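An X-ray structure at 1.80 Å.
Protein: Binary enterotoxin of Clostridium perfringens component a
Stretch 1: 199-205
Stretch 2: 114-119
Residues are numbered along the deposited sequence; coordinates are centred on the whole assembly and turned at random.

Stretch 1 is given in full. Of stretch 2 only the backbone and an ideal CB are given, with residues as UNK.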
# COMPACT_ATOMS: atom_id res chain seq x y z
N LYS A 199 31.41 -4.50 5.79
CA LYS A 199 32.36 -5.48 5.24
C LYS A 199 32.96 -5.00 3.91
O LYS A 199 33.01 -5.76 2.94
CB LYS A 199 31.68 -6.83 5.05
CG LYS A 199 31.22 -7.51 6.34
CD LYS A 199 32.41 -7.98 7.16
CE LYS A 199 31.96 -8.83 8.34
NZ LYS A 199 33.08 -9.19 9.25
N GLY A 200 33.36 -3.74 3.86
CA GLY A 200 34.09 -3.21 2.71
C GLY A 200 33.20 -2.78 1.56
O GLY A 200 33.68 -2.25 0.56
N LYS A 201 31.90 -3.00 1.70
CA LYS A 201 30.94 -2.73 0.64
C LYS A 201 29.95 -1.63 1.02
O LYS A 201 29.45 -1.58 2.14
CB LYS A 201 30.18 -4.01 0.28
CG LYS A 201 29.10 -3.85 -0.77
CD LYS A 201 28.54 -5.23 -1.11
CE LYS A 201 27.37 -5.15 -2.07
NZ LYS A 201 27.73 -4.42 -3.31
N GLN A 202 29.68 -0.75 0.07
CA GLN A 202 28.73 0.34 0.30
C GLN A 202 27.28 -0.06 0.03
O GLN A 202 26.98 -0.71 -0.98
CB GLN A 202 29.09 1.56 -0.54
CG GLN A 202 30.36 2.25 -0.10
CD GLN A 202 30.65 3.53 -0.87
OE1 GLN A 202 29.90 3.90 -1.77
NE2 GLN A 202 31.74 4.20 -0.51
N TYR A 203 26.40 0.35 0.92
CA TYR A 203 24.98 0.15 0.75
C TYR A 203 24.28 1.48 0.93
O TYR A 203 24.76 2.34 1.66
CB TYR A 203 24.44 -0.87 1.76
CG TYR A 203 25.05 -2.25 1.67
CD1 TYR A 203 26.25 -2.55 2.30
CD2 TYR A 203 24.40 -3.27 0.96
CE1 TYR A 203 26.81 -3.83 2.23
CE2 TYR A 203 24.96 -4.54 0.87
CZ TYR A 203 26.16 -4.82 1.51
OH TYR A 203 26.72 -6.08 1.44
N ALA A 204 23.14 1.65 0.28
CA ALA A 204 22.29 2.81 0.52
C ALA A 204 21.49 2.57 1.81
O ALA A 204 20.64 1.68 1.86
CB ALA A 204 21.37 3.07 -0.66
N LYS A 205 21.79 3.35 2.85
CA LYS A 205 21.08 3.20 4.11
C LYS A 205 19.87 4.14 4.17
O LYS A 205 20.00 5.37 4.21
CB LYS A 205 22.02 3.46 5.28
CG LYS A 205 21.40 3.31 6.65
CD LYS A 205 22.37 3.77 7.71
CE LYS A 205 21.68 4.06 9.02
NZ LYS A 205 22.62 4.67 10.00
N UNK A 114 33.21 0.09 -9.68
CA UNK A 114 33.55 -0.72 -8.51
C UNK A 114 32.26 -1.16 -7.81
O UNK A 114 31.47 -0.33 -7.36
CB UNK A 114 34.45 0.06 -7.55
N UNK A 115 32.06 -2.47 -7.73
CA UNK A 115 30.83 -3.02 -7.15
C UNK A 115 30.74 -2.75 -5.65
O UNK A 115 29.67 -2.90 -5.07
CB UNK A 115 30.75 -4.53 -7.41
N UNK A 116 31.85 -2.38 -5.02
CA UNK A 116 31.84 -2.05 -3.59
C UNK A 116 31.33 -0.63 -3.35
O UNK A 116 31.14 -0.22 -2.19
CB UNK A 116 33.24 -2.21 -3.00
N UNK A 117 31.09 0.12 -4.42
CA UNK A 117 30.86 1.56 -4.32
C UNK A 117 29.56 2.00 -4.97
O UNK A 117 29.25 1.62 -6.09
CB UNK A 117 32.03 2.32 -4.96
N UNK A 118 28.78 2.79 -4.23
CA UNK A 118 27.48 3.26 -4.70
C UNK A 118 27.66 4.37 -5.74
O UNK A 118 28.49 5.26 -5.57
CB UNK A 118 26.63 3.76 -3.53
N UNK A 119 26.87 4.30 -6.81
CA UNK A 119 26.90 5.30 -7.87
C UNK A 119 26.25 6.63 -7.44
O UNK A 119 25.11 6.64 -6.97
CB UNK A 119 26.19 4.75 -9.11

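Position 114 opens a type I beta turn that runs to position 117, closed by a backbone hydrogen bond from N of 117 to O of 114 at 3.0 Å. Its ideal CB has nothing of stretch 1 within 5.5 Å, so the facing strand imposes no choice. The first place of such a turn favours a short side chain with an acceptor, which can reach forward to the backbone NH two residues on; aspartate, asparagine, serine or threonine would all suit. The residue is Asp 114, and its OD1 accepts a hydrogen bond of 3.0 Å from N of 116, bracing the turn from within.

Position 115, at phi/psi of -68/-16, is an ordinary first corner of the turn. CA-to-CB points sideways, and the ideal CB lies 5.1 Å from NZ of Lys 201. That lysine is extended through its first three chi angles, and NZ of Lys 201 lies 3.0 Å from O of 115, a weak hydrogen bond to the backbone, which does not depend on the side chain here. Small polar residues or proline, common at this corner, would fit, and an acidic one could add attraction to the amine. It is Ser 115, whose chi1 is p; its nearest side-chain approach to stretch 1 is CB to NZ of Lys 201, at 5.1 Å.

Position 116 lies beside the strand, its CA 4.4 Å from CA of Lys 201. Its carbonyl does the main pairing: N of Gln 202 donates to O of 116 at 2.7 Å, a bond any residue could make. CA-to-CB points sideways, with the ideal CB 3.6 Å from O of Gly 200 and 4.3 Å from CA of Lys 201. A modest polar side chain would lie well along this backbone, asparagine, aspartate or serine among them. Asn 116 is found, and its end comes nearer than its CB direction suggests: CG is 3.3 Å from O of Gly 200 and OD1 3.3 Å from CB of Lys 201. OD1 and O of Gly 200, both acceptors, do not bond; instead a water donates to OD1 and to O of Lys 199, at 3.0 Å each, bridging the stretches.

At 117 the chain is extended, and CA-to-CB points away overall, although the ideal CB is 4.1 Å from OE1 of Gln 202. With phi/psi of -125/131, beta-branched residues are comfortable, and many others would serve. Ile 117 sets CG2 3.8 Å from that OE1.

At 118, backbone N donates to OE1 of Gln 202 at 2.9 Å, nearly straight at 168°. A water also donates to OE1 at 2.7 Å and to O of 118 at 3.3 Å. The CB points sideways, and beyond it runs the backbone of Tyr 203 and Ala 204, so valine, leucine or isoleucine could pack there. Ile 118 brings CG1 to 4.2 Å from C of Tyr 203 and 4.3 Å from N of Ala 204.

At 119 CA-to-CB points away and stretch 1 sets no demand. Ahead of a helix, aspartate, asparagine, serine or threonine would suit, each able to accept from a free NH of the first turn. Asp 119 sits at the N-cap, and its side chain caps a backbone N just past the stretch.

Stretch 2, residues 114-119: DSNIID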
# COMPACT_ATOMS: atom_id res chain seq x y z
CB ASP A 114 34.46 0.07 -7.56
CG ASP A 114 35.03 -0.78 -6.44
OD1 ASP A 114 34.53 -1.90 -6.22
OD2 ASP A 114 35.99 -0.33 -5.78
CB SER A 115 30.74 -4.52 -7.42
OG SER A 115 31.82 -5.21 -6.80
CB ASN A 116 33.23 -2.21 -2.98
CG ASN A 116 33.47 -3.60 -2.44
OD1 ASN A 116 32.54 -4.29 -2.04
ND2 ASN A 116 34.74 -4.02 -2.44
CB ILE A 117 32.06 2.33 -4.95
CG1 ILE A 117 33.32 2.10 -4.12
CG2 ILE A 117 31.78 3.82 -5.05
CD1 ILE A 117 34.52 2.92 -4.53
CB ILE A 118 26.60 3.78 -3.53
CG1 ILE A 118 26.09 2.62 -2.68
CG2 ILE A 118 25.41 4.57 -4.05
CD1 ILE A 118 25.32 1.57 -3.45
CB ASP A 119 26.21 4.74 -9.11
CG ASP A 119 26.30 5.67 -10.30
OD1 ASP A 119 27.31 5.60 -11.03
OD2 ASP A 119 25.36 6.47 -10.50
O HOH W 1 33.67 -6.10 0.04
O HOH W 2 29.97 6.36 -2.84
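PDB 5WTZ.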